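Local structure of N-acetylglucosamine 2-epimerase (Xylella fastidiosa, 3GT5) at residues 34-39 / 46-51; 54-59 / 373-378; 120-125 / 137-142; 168-173 / 223-228. The protein probably acts as a sugar isomerase of the N-acylglucosamine 2-epimerase type. All coordinates share one frame; numbering follows the deposited sequence.

Interaction 1 (34-39 / 46-51)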
# COMPACT_ATOMS: atom_id res chain seq x y z
N PHE A 34 7.70 -12.37 12.22
CA PHE A 34 8.68 -11.37 12.66
C PHE A 34 8.56 -10.18 11.69
O PHE A 34 8.31 -10.36 10.48
CB PHE A 34 10.09 -11.93 12.66
CG PHE A 34 10.26 -13.15 13.50
CD1 PHE A 34 10.23 -13.05 14.91
CD2 PHE A 34 10.42 -14.40 12.92
CE1 PHE A 34 10.37 -14.19 15.72
CE2 PHE A 34 10.55 -15.54 13.74
CZ PHE A 34 10.53 -15.42 15.13
N HIS A 35 8.76 -8.98 12.20
CA HIS A 35 8.51 -7.75 11.43
C HIS A 35 9.74 -6.86 11.15
O HIS A 35 9.60 -5.83 10.50
CB HIS A 35 7.41 -6.93 12.11
CG HIS A 35 6.09 -7.62 12.14
ND1 HIS A 35 5.01 -7.13 12.85
CD2 HIS A 35 5.66 -8.76 11.54
CE1 HIS A 35 3.98 -7.93 12.68
NE2 HIS A 35 4.33 -8.91 11.87
N TYR A 36 10.93 -7.24 11.63
CA TYR A 36 12.12 -6.41 11.47
C TYR A 36 13.28 -7.25 10.93
O TYR A 36 13.77 -8.16 11.62
CB TYR A 36 12.50 -5.79 12.82
CG TYR A 36 11.53 -4.74 13.36
CD1 TYR A 36 11.75 -3.37 13.17
CD2 TYR A 36 10.41 -5.11 14.08
CE1 TYR A 36 10.89 -2.42 13.68
CE2 TYR A 36 9.53 -4.17 14.59
CZ TYR A 36 9.79 -2.83 14.39
OH TYR A 36 8.93 -1.91 14.92
N PHE A 37 13.67 -6.98 9.68
CA PHE A 37 14.69 -7.76 8.98
C PHE A 37 15.84 -6.90 8.48
O PHE A 37 15.65 -5.82 7.86
CB PHE A 37 14.14 -8.47 7.75
CG PHE A 37 12.93 -9.34 8.02
CD1 PHE A 37 13.05 -10.72 8.05
CD2 PHE A 37 11.66 -8.79 8.18
CE1 PHE A 37 11.95 -11.51 8.29
CE2 PHE A 37 10.56 -9.61 8.41
CZ PHE A 37 10.70 -10.95 8.48
N ARG A 38 17.06 -7.39 8.71
CA ARG A 38 18.23 -6.83 8.07
C ARG A 38 18.38 -7.25 6.60
O ARG A 38 17.67 -8.15 6.13
CB ARG A 38 19.52 -7.27 8.81
CG ARG A 38 19.59 -6.82 10.23
CD ARG A 38 20.98 -7.14 10.85
NE ARG A 38 20.97 -6.76 12.26
CZ ARG A 38 20.68 -7.57 13.28
NH1 ARG A 38 20.37 -8.85 13.10
NH2 ARG A 38 20.71 -7.08 14.52
N ASP A 39 19.33 -6.64 5.90
CA ASP A 39 19.56 -6.92 4.49
C ASP A 39 19.75 -8.41 4.24
O ASP A 39 19.32 -8.91 3.23
CB ASP A 39 20.79 -6.19 3.95
CG ASP A 39 20.57 -4.69 3.72
OD1 ASP A 39 19.42 -4.22 3.63
OD2 ASP A 39 21.57 -3.95 3.57
N ALA A 46 12.63 -9.20 17.41
CA ALA A 46 11.71 -10.32 17.29
C ALA A 46 10.43 -10.12 18.08
O ALA A 46 9.46 -10.82 17.85
CB ALA A 46 12.38 -11.65 17.73
N THR A 47 10.46 -9.20 19.04
CA THR A 47 9.36 -9.04 19.98
C THR A 47 8.32 -7.96 19.59
O THR A 47 7.15 -8.06 19.96
CB THR A 47 9.92 -8.74 21.38
OG1 THR A 47 8.84 -8.72 22.33
CG2 THR A 47 10.64 -7.45 21.44
N HIS A 48 8.75 -6.91 18.91
CA HIS A 48 7.83 -5.82 18.58
C HIS A 48 7.07 -6.18 17.30
O HIS A 48 7.71 -6.60 16.31
CB HIS A 48 8.57 -4.50 18.36
CG HIS A 48 7.65 -3.31 18.41
ND1 HIS A 48 7.18 -2.67 17.29
CD2 HIS A 48 7.09 -2.68 19.48
CE1 HIS A 48 6.36 -1.69 17.66
NE2 HIS A 48 6.29 -1.68 18.98
N ARG A 49 5.74 -6.03 17.33
CA ARG A 49 4.90 -6.34 16.16
C ARG A 49 3.95 -5.17 15.83
O ARG A 49 3.46 -4.44 16.71
CB ARG A 49 4.09 -7.63 16.39
CG ARG A 49 4.93 -8.89 16.70
CD ARG A 49 5.78 -9.38 15.52
NE ARG A 49 6.70 -10.40 16.04
CZ ARG A 49 6.42 -11.69 16.20
NH1 ARG A 49 5.25 -12.21 15.87
NH2 ARG A 49 7.35 -12.48 16.75
N HIS A 50 3.71 -5.01 14.53
CA HIS A 50 2.94 -3.93 14.00
C HIS A 50 1.79 -4.47 13.16
O HIS A 50 1.99 -5.34 12.28
CB HIS A 50 3.81 -3.01 13.13
CG HIS A 50 3.24 -1.65 12.93
ND1 HIS A 50 2.06 -1.41 12.22
CD2 HIS A 50 3.64 -0.45 13.40
CE1 HIS A 50 1.81 -0.11 12.21
NE2 HIS A 50 2.75 0.50 12.94
N LEU A 51 0.62 -3.89 13.37
CA LEU A 51 -0.56 -4.33 12.63
C LEU A 51 -0.35 -4.27 11.13
O LEU A 51 -0.82 -5.15 10.43
CB LEU A 51 -1.80 -3.50 13.02
CG LEU A 51 -3.12 -3.88 12.39
CD1 LEU A 51 -3.57 -5.30 12.78
CD2 LEU A 51 -4.16 -2.80 12.79
O HOH W 1 9.16 -8.60 15.23

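Interaction 2 (54-59 / 373-378)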
# COMPACT_ATOMS: atom_id res chain seq x y z
N SER A 54 1.66 -7.38 10.13
CA SER A 54 0.85 -8.59 10.35
C SER A 54 -0.15 -8.79 9.20
O SER A 54 -0.34 -9.91 8.70
CB SER A 54 0.07 -8.53 11.69
OG SER A 54 0.93 -8.61 12.80
N THR A 55 -0.79 -7.73 8.77
CA THR A 55 -1.75 -7.81 7.66
C THR A 55 -1.07 -7.91 6.28
O THR A 55 -1.52 -8.69 5.41
CB THR A 55 -2.72 -6.62 7.73
OG1 THR A 55 -1.98 -5.39 7.76
CG2 THR A 55 -3.63 -6.73 8.95
N ARG A 56 -0.02 -7.13 6.05
CA ARG A 56 0.64 -7.14 4.74
C ARG A 56 1.25 -8.51 4.45
O ARG A 56 1.27 -8.94 3.30
CB ARG A 56 1.70 -6.03 4.64
CG ARG A 56 1.07 -4.67 4.34
CD ARG A 56 2.11 -3.58 4.29
NE ARG A 56 1.50 -2.27 4.06
CZ ARG A 56 2.20 -1.14 3.88
NH1 ARG A 56 3.53 -1.19 3.82
NH2 ARG A 56 1.58 0.02 3.68
N PHE A 57 1.78 -9.18 5.47
CA PHE A 57 2.33 -10.54 5.23
C PHE A 57 1.24 -11.54 4.82
O PHE A 57 1.51 -12.46 4.07
CB PHE A 57 3.03 -11.09 6.45
CG PHE A 57 4.50 -10.78 6.52
CD1 PHE A 57 5.39 -11.27 5.57
CD2 PHE A 57 5.00 -10.05 7.59
CE1 PHE A 57 6.75 -10.99 5.67
CE2 PHE A 57 6.38 -9.77 7.70
CZ PHE A 57 7.24 -10.25 6.72
N VAL A 58 0.01 -11.38 5.30
CA VAL A 58 -1.11 -12.20 4.79
C VAL A 58 -1.32 -11.95 3.30
O VAL A 58 -1.48 -12.89 2.53
CB VAL A 58 -2.39 -11.89 5.55
CG1 VAL A 58 -3.66 -12.50 4.88
CG2 VAL A 58 -2.29 -12.36 6.97
N PHE A 59 -1.29 -10.69 2.86
CA PHE A 59 -1.35 -10.37 1.43
C PHE A 59 -0.20 -11.07 0.65
O PHE A 59 -0.47 -11.69 -0.38
CB PHE A 59 -1.34 -8.83 1.21
CG PHE A 59 -1.18 -8.39 -0.20
CD1 PHE A 59 -2.28 -8.01 -0.93
CD2 PHE A 59 0.09 -8.30 -0.78
CE1 PHE A 59 -2.15 -7.55 -2.24
CE2 PHE A 59 0.24 -7.86 -2.12
CZ PHE A 59 -0.89 -7.48 -2.84
N GLY A 373 6.17 -2.50 9.10
CA GLY A 373 5.46 -1.82 8.02
C GLY A 373 5.87 -2.32 6.63
O GLY A 373 5.05 -2.33 5.69
N LYS A 374 7.12 -2.74 6.46
CA LYS A 374 7.59 -3.18 5.12
C LYS A 374 7.65 -4.68 5.02
O LYS A 374 8.33 -5.32 5.81
CB LYS A 374 8.96 -2.60 4.79
CG LYS A 374 9.61 -3.17 3.56
CD LYS A 374 10.74 -2.26 3.02
CE LYS A 374 11.41 -2.75 1.78
NZ LYS A 374 12.03 -4.10 1.91
N THR A 375 6.93 -5.23 4.05
CA THR A 375 6.94 -6.65 3.78
C THR A 375 7.19 -6.89 2.32
O THR A 375 7.10 -8.03 1.87
CB THR A 375 5.62 -7.36 4.20
OG1 THR A 375 4.60 -7.01 3.26
CG2 THR A 375 5.25 -6.95 5.59
N ASP A 376 7.53 -5.85 1.57
CA ASP A 376 7.52 -5.89 0.09
C ASP A 376 6.14 -6.24 -0.52
O ASP A 376 6.03 -6.70 -1.66
CB ASP A 376 8.66 -6.80 -0.44
CG ASP A 376 10.02 -6.12 -0.35
OD1 ASP A 376 10.47 -5.57 -1.37
OD2 ASP A 376 10.60 -6.11 0.74
N TYR A 377 5.09 -6.02 0.25
CA TYR A 377 3.72 -5.92 -0.27
C TYR A 377 3.67 -4.93 -1.44
O TYR A 377 3.06 -5.22 -2.47
CB TYR A 377 2.71 -5.58 0.88
CG TYR A 377 1.67 -4.51 0.51
CD1 TYR A 377 0.42 -4.85 -0.04
CD2 TYR A 377 1.95 -3.20 0.71
CE1 TYR A 377 -0.53 -3.86 -0.34
CE2 TYR A 377 1.04 -2.21 0.41
CZ TYR A 377 -0.18 -2.52 -0.12
OH TYR A 377 -1.00 -1.46 -0.40
N HIS A 378 4.34 -3.78 -1.34
CA HIS A 378 4.29 -2.83 -2.43
C HIS A 378 5.00 -3.33 -3.68
O HIS A 378 4.52 -3.07 -4.80
CB HIS A 378 4.94 -1.48 -2.09
CG HIS A 378 4.14 -0.59 -1.22
ND1 HIS A 378 3.08 0.15 -1.69
CD2 HIS A 378 4.28 -0.27 0.09
CE1 HIS A 378 2.61 0.90 -0.71
NE2 HIS A 378 3.31 0.66 0.38
O HOH W 2 3.14 2.21 2.79

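Interaction 3 (120-125 / 137-142)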
# COMPACT_ATOMS: atom_id res chain seq x y z
N LEU A 120 -8.11 -5.71 3.71
CA LEU A 120 -7.32 -6.32 2.66
C LEU A 120 -6.90 -7.75 3.04
O LEU A 120 -7.04 -8.66 2.18
CB LEU A 120 -6.08 -5.46 2.37
CG LEU A 120 -5.19 -6.00 1.24
CD1 LEU A 120 -5.92 -5.95 -0.12
CD2 LEU A 120 -3.85 -5.22 1.15
N ALA A 121 -6.43 -7.95 4.27
CA ALA A 121 -6.00 -9.30 4.70
C ALA A 121 -7.21 -10.27 4.64
O ALA A 121 -7.10 -11.44 4.20
CB ALA A 121 -5.38 -9.29 6.10
N TYR A 122 -8.36 -9.82 5.12
CA TYR A 122 -9.55 -10.71 5.11
C TYR A 122 -10.01 -11.00 3.67
O TYR A 122 -10.44 -12.14 3.38
CB TYR A 122 -10.69 -10.10 5.94
CG TYR A 122 -10.46 -10.03 7.44
CD1 TYR A 122 -9.56 -10.89 8.11
CD2 TYR A 122 -11.18 -9.13 8.23
CE1 TYR A 122 -9.35 -10.80 9.47
CE2 TYR A 122 -11.01 -9.08 9.62
CZ TYR A 122 -10.10 -9.93 10.23
OH TYR A 122 -9.90 -9.86 11.60
N SER A 123 -9.91 -10.01 2.78
CA SER A 123 -10.29 -10.22 1.36
C SER A 123 -9.36 -11.25 0.72
O SER A 123 -9.81 -12.16 -0.00
CB SER A 123 -10.21 -8.91 0.58
OG SER A 123 -11.11 -8.02 1.14
N CYS A 124 -8.07 -11.14 1.04
CA CYS A 124 -7.10 -12.16 0.62
C CYS A 124 -7.46 -13.55 1.16
O CYS A 124 -7.38 -14.54 0.40
CB CYS A 124 -5.69 -11.80 1.05
SG CYS A 124 -5.01 -10.44 0.12
N GLY A 125 -7.86 -13.63 2.43
CA GLY A 125 -8.31 -14.88 3.03
C GLY A 125 -9.46 -15.52 2.26
O GLY A 125 -9.45 -16.75 2.02
N MET A 137 -15.09 -9.94 6.84
CA MET A 137 -15.21 -8.74 5.98
C MET A 137 -16.46 -7.96 6.34
O MET A 137 -16.45 -6.73 6.49
CB MET A 137 -15.20 -9.09 4.47
CG MET A 137 -13.92 -9.80 3.94
SD MET A 137 -14.03 -10.74 2.42
CE MET A 137 -14.48 -9.44 1.33
N ASP A 138 -17.58 -8.67 6.49
CA ASP A 138 -18.82 -8.01 6.86
C ASP A 138 -18.70 -7.36 8.26
O ASP A 138 -19.14 -6.23 8.45
CB ASP A 138 -20.03 -8.95 6.74
CG ASP A 138 -21.32 -8.27 7.15
OD1 ASP A 138 -21.66 -7.16 6.62
OD2 ASP A 138 -21.95 -8.81 8.09
N GLU A 139 -18.05 -8.03 9.20
CA GLU A 139 -17.83 -7.50 10.57
C GLU A 139 -16.99 -6.24 10.50
O GLU A 139 -17.29 -5.27 11.22
CB GLU A 139 -17.12 -8.57 11.40
CG GLU A 139 -16.48 -8.26 12.77
CD GLU A 139 -15.41 -9.31 13.07
OE1 GLU A 139 -14.21 -9.08 12.71
OE2 GLU A 139 -15.79 -10.42 13.54
N THR A 140 -15.98 -6.23 9.61
CA THR A 140 -15.09 -5.06 9.47
C THR A 140 -15.86 -3.91 8.81
O THR A 140 -15.75 -2.77 9.25
CB THR A 140 -13.84 -5.43 8.67
OG1 THR A 140 -13.21 -6.56 9.29
CG2 THR A 140 -12.84 -4.23 8.60
N TRP A 141 -16.65 -4.21 7.79
CA TRP A 141 -17.53 -3.19 7.16
C TRP A 141 -18.43 -2.54 8.26
O TRP A 141 -18.58 -1.31 8.34
CB TRP A 141 -18.37 -3.83 6.06
CG TRP A 141 -19.42 -2.91 5.48
CD1 TRP A 141 -20.69 -2.72 5.97
CD2 TRP A 141 -19.29 -2.04 4.36
NE1 TRP A 141 -21.34 -1.80 5.21
CE2 TRP A 141 -20.52 -1.38 4.21
CE3 TRP A 141 -18.28 -1.78 3.41
CZ2 TRP A 141 -20.76 -0.45 3.20
CZ3 TRP A 141 -18.52 -0.88 2.42
CH2 TRP A 141 -19.75 -0.23 2.30
N CYS A 142 -19.06 -3.38 9.07
CA CYS A 142 -19.98 -2.87 10.10
C CYS A 142 -19.27 -1.97 11.10
O CYS A 142 -19.80 -0.91 11.43
CB CYS A 142 -20.70 -4.00 10.80
SG CYS A 142 -21.92 -4.72 9.73

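Interaction 4 (168-173 / 223-228)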
# COMPACT_ATOMS: atom_id res chain seq x y z
N ARG A 168 -9.43 15.30 15.32
CA ARG A 168 -9.90 16.11 14.21
C ARG A 168 -9.12 15.91 12.91
O ARG A 168 -9.46 16.51 11.91
CB ARG A 168 -9.89 17.60 14.57
CG ARG A 168 -11.10 17.94 15.46
CD ARG A 168 -11.16 19.43 15.84
NE ARG A 168 -10.03 19.72 16.71
CZ ARG A 168 -8.94 20.40 16.38
NH1 ARG A 168 -7.99 20.57 17.28
NH2 ARG A 168 -8.79 20.92 15.19
N TYR A 169 -8.06 15.10 12.95
CA TYR A 169 -7.21 14.92 11.78
C TYR A 169 -8.05 14.19 10.68
O TYR A 169 -8.76 13.22 10.99
CB TYR A 169 -6.00 14.10 12.13
CG TYR A 169 -5.19 13.72 10.92
CD1 TYR A 169 -4.32 14.63 10.35
CD2 TYR A 169 -5.27 12.46 10.36
CE1 TYR A 169 -3.60 14.32 9.24
CE2 TYR A 169 -4.56 12.14 9.23
CZ TYR A 169 -3.72 13.06 8.66
OH TYR A 169 -2.98 12.77 7.52
N ARG A 170 -7.94 14.62 9.44
CA ARG A 170 -8.48 13.88 8.33
C ARG A 170 -7.33 13.66 7.32
O ARG A 170 -6.57 14.61 7.00
CB ARG A 170 -9.63 14.64 7.70
CG ARG A 170 -10.81 14.90 8.65
CD ARG A 170 -11.52 13.65 9.02
NE ARG A 170 -12.60 13.96 9.98
CZ ARG A 170 -12.51 13.94 11.29
NH1 ARG A 170 -11.40 13.53 11.92
NH2 ARG A 170 -13.59 14.27 12.00
N GLY A 171 -7.25 12.45 6.77
CA GLY A 171 -6.09 12.02 6.01
C GLY A 171 -6.48 11.31 4.74
O GLY A 171 -7.43 10.50 4.76
N GLN A 172 -5.77 11.59 3.65
CA GLN A 172 -6.06 10.92 2.38
C GLN A 172 -5.57 9.46 2.43
O GLN A 172 -6.17 8.58 1.76
CB GLN A 172 -5.52 11.69 1.14
CG GLN A 172 -4.03 11.46 0.84
CD GLN A 172 -3.80 10.17 0.07
OE1 GLN A 172 -4.62 9.84 -0.78
NE2 GLN A 172 -2.69 9.48 0.33
N ASN A 173 -4.48 9.20 3.18
CA ASN A 173 -3.75 7.91 3.08
C ASN A 173 -4.59 6.71 3.52
O ASN A 173 -4.65 5.69 2.80
CB ASN A 173 -2.46 8.01 3.90
CG ASN A 173 -1.38 7.05 3.45
OD1 ASN A 173 -1.56 6.26 2.56
ND2 ASN A 173 -0.21 7.18 4.04
N MET A 223 -10.98 18.96 10.01
CA MET A 223 -12.24 18.24 10.19
C MET A 223 -13.31 18.53 9.11
O MET A 223 -14.27 17.76 8.94
CB MET A 223 -12.79 18.55 11.60
CG MET A 223 -13.44 19.94 11.77
SD MET A 223 -14.03 20.13 13.50
CE MET A 223 -15.32 18.89 13.54
N ARG A 224 -13.18 19.64 8.40
CA ARG A 224 -14.08 19.98 7.31
C ARG A 224 -13.49 19.61 5.93
O ARG A 224 -13.96 20.03 4.88
CB ARG A 224 -14.46 21.48 7.39
CG ARG A 224 -15.48 21.75 8.47
CD ARG A 224 -15.71 23.21 8.62
NE ARG A 224 -14.61 23.90 9.28
CZ ARG A 224 -14.49 24.09 10.59
NH1 ARG A 224 -13.46 24.78 11.07
NH2 ARG A 224 -15.35 23.57 11.46
N TRP A 225 -12.46 18.77 5.95
CA TRP A 225 -11.75 18.37 4.77
C TRP A 225 -11.21 19.53 3.92
O TRP A 225 -11.06 19.42 2.72
CB TRP A 225 -12.56 17.37 3.95
CG TRP A 225 -12.63 16.02 4.59
CD1 TRP A 225 -13.61 15.56 5.43
CD2 TRP A 225 -11.67 14.98 4.49
NE1 TRP A 225 -13.33 14.27 5.82
CE2 TRP A 225 -12.15 13.88 5.23
CE3 TRP A 225 -10.47 14.85 3.80
CZ2 TRP A 225 -11.44 12.68 5.33
CZ3 TRP A 225 -9.77 13.68 3.88
CH2 TRP A 225 -10.26 12.60 4.65
N GLU A 226 -10.86 20.62 4.59
CA GLU A 226 -10.04 21.68 3.97
C GLU A 226 -8.55 21.35 4.20
O GLU A 226 -8.19 20.73 5.19
CB GLU A 226 -10.36 23.04 4.58
CG GLU A 226 -11.78 23.50 4.27
CD GLU A 226 -12.07 23.56 2.79
OE1 GLU A 226 -11.24 24.11 2.03
OE2 GLU A 226 -13.13 23.06 2.35
N VAL A 227 -7.71 21.77 3.28
CA VAL A 227 -6.31 21.40 3.32
C VAL A 227 -5.63 21.93 4.59
O VAL A 227 -5.81 23.11 4.95
CB VAL A 227 -5.55 21.94 2.08
CG1 VAL A 227 -4.05 21.65 2.26
CG2 VAL A 227 -6.09 21.30 0.80
N ASP A 228 -4.85 21.08 5.25
CA ASP A 228 -3.98 21.46 6.37
C ASP A 228 -2.56 21.51 5.79
O ASP A 228 -1.89 20.53 5.67
CB ASP A 228 -4.11 20.47 7.54
CG ASP A 228 -3.30 20.89 8.77
OD1 ASP A 228 -2.39 21.76 8.62
OD2 ASP A 228 -3.55 20.33 9.86
O HOH W 3 -10.07 20.93 12.47
O HOH W 4 -15.43 15.82 10.13

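Interaction 1 (34-39 / 46-51)
His35 and Tyr36 reach from segment 34-39, with its short strand at 36-37, to strand 48-50, in the strand-and-loop region leading into helix 51-68 of the (alpha/alpha)6 barrel characteristic of this epimerase family. The polar part of the contact is two hydrogen bonds, one from the backbone of His50 to His35 and one between the side chains of Tyr36 and His48. The imidazole of His35 takes the backbone N-H of His50 on ND1, with the donor almost in the ring plane and the bond nearly straight (His50 N to His35 ND1 3.0 Å, 171°). The same ring carries the side chain of Arg49 over one face, crossing it at about a right angle: the bend of Arg49 at chi2 puts CD above the imidazole, 3.6 Å from the ring centroid, a CH-pi contact. The guanidinium of Arg49 lies beside Phe34, whose CD1 is 3.5 Å from Arg49 NH2, with ring and guanidinium planes 71° apart. Beyond the segments, NH2 forms a salt bridge with Asp28. Tyr36 and His48 meet rim to rim, their planes at 63°, and the hydroxyl OH of Tyr36 shares a hydrogen bond of 3.0 Å with ND1 of His48; NE2 of that imidazole is held by Glu106. A water joins His35 N to His48 O and also accepts a weak bond from Arg49 NE. Phe34 CD1 packs 3.8 Å from Ala46 CB, while Ala46 O accepts a hydrogen bond of 2.9 Å from Arg49 NH2, nearly along the C=O axis.

Interaction 2 (54-59 / 373-378)
Helix 51-68 meets the loop that leads into the C-terminal helix 377-387 in a buried contact carried by Arg56. Its side chain runs extended from CG to NE, and the Tyr377 ring crosses it at a slant: Tyr377 CD2 stands over one face of the guanidinium, toward its rim, with the planes 27° apart and Tyr377 CD2 3.5 Å from Arg56 NE. At the far end Arg56 NH1 gives a weak, strongly bent hydrogen bond to Gly373 O (2.7 Å, 115°), and NH2 reaches a water in the guanidinium plane that also binds His378 NE2. The contact joins an early helix of the (alpha/alpha)6 barrel to the start of its C-terminal helix, with 313 residues between the two segments, consistent with closing the ring of helices. Two further contacts involve the aromatic rings, an edge-to-face pair and a CH-pi contact. Tyr377 turns its edge to the face of Phe59, Tyr377 CD1 to Phe59 CD2 3.5 Å with planes at 78°, while Thr375 lays CG2 over the Phe57 ring, 3.8 Å from its centroid. Outside the segments, the Tyr377 hydroxyl hydrogen-bonds Glu180, and His378 ND1 hydrogen-bonds Glu314.

Interaction 3 (120-125 / 137-142)
Met137 sets its CG anti to its own carbonyl carbon (chi1 -61°), which brings that atom onto Tyr122 CB, and then bends at chi3 (62°), which places CE beside Ser123. Tyr122 likewise has CG anti to its carbonyl carbon, so that its ring starts out toward Thr140. The methionine CG packs on Tyr122 CB at 3.8 Å, its sulfur lies near the backbone of Tyr122 and Ser123, and Met137 CE stops 3.7 Å from Ser123 OG. One turn along the second helix, Thr140 brings OG1 to the edge of the Tyr122 ring, close to its plane and 3.4 Å from both CD2 and CE2. No hydrogen bond passes between the segments. Their hydroxyls bond within their own helices instead, Ser123 OG to Met119 O and Thr140 OG1 to Trp136 O, while the Tyr122 hydroxyl is held by Tyr96 and Arg85. Arg85, outside both segments, is also the salt-bridge partner of Glu139. The two form an antiparallel helix-turn-helix pair within the (alpha/alpha)6 barrel; the axes of the short segments approach to 10.1 Å at 158°. Around it, helix 51-68 packs on Leu120, Ala121 and Cys124, helix 71-88 meets Tyr122 through Leu81 and Val84, and Ala185 of helix 172-189 touches both Ser123 and Met137.

Interaction 4 (168-173 / 223-228)
Arg170 lies across the indole of Trp225, its aliphatic chain at about a right angle to the ring, where the short strand 170-171 of the (alpha/alpha)6 barrel meets the loop that follows its antiparallel partner 220-221. Arg170 CB sits over the six-membered ring, 3.5 Å from the centroid and 10° off the normal, a well-centred CH-pi contact; CG and CD continue toward NE1. Further along the same ring, Gly171 O lies at the edge, 3.5 Å from Trp225 CH2. The bend of Arg170 at chi2 (-68°) turns CD out past the ring edge near NE1 and CZ2, and the guanidinium beyond it has Met223 CA over one face. In the next shell, the charged group is fixed by bonds from its nitrogens. Arg170 NH1 gives a hydrogen bond to Tyr169 O (2.8 Å), the donor standing above the carbonyl plane, and also bonds to Thr167 O. NH2 reaches a water that in turn donates to Met223 O. Trp225 itself is positioned through its backbone, its carbonyl bonding to Gln209 NE2, while Leu155 of strand 155-160 touches its side chain. At the surface Arg168 CD lies 3.8 Å from Met223 SD, the side chains crossing at a slant. A second water accepts from both residues, 3.0 Å from Arg168 NH2 and 3.3 Å from Met223 N.

Followed from the N terminus, interaction 1 closes a short loop, pairing residues 34-39 with the strand that runs directly into helix 51-68. That helix then opens interaction 2, which closes only at 373-378, near the C-terminal helix. Interactions 3 and 4 are both nested within this long loop and follow each other in series: the first joins consecutive helices 112-127 and 133-147, the second the start of helix 172-189 to the loop after strand 220-221. None cross. Interactions 1 and 2 touch through His35 with Ser54, and Phe37 with Phe57; interactions 2 and 3 touch where Phe59 meets Leu120 and Cys124. Interaction 4 stands apart, its nearest atoms about 7 Å from interaction 2.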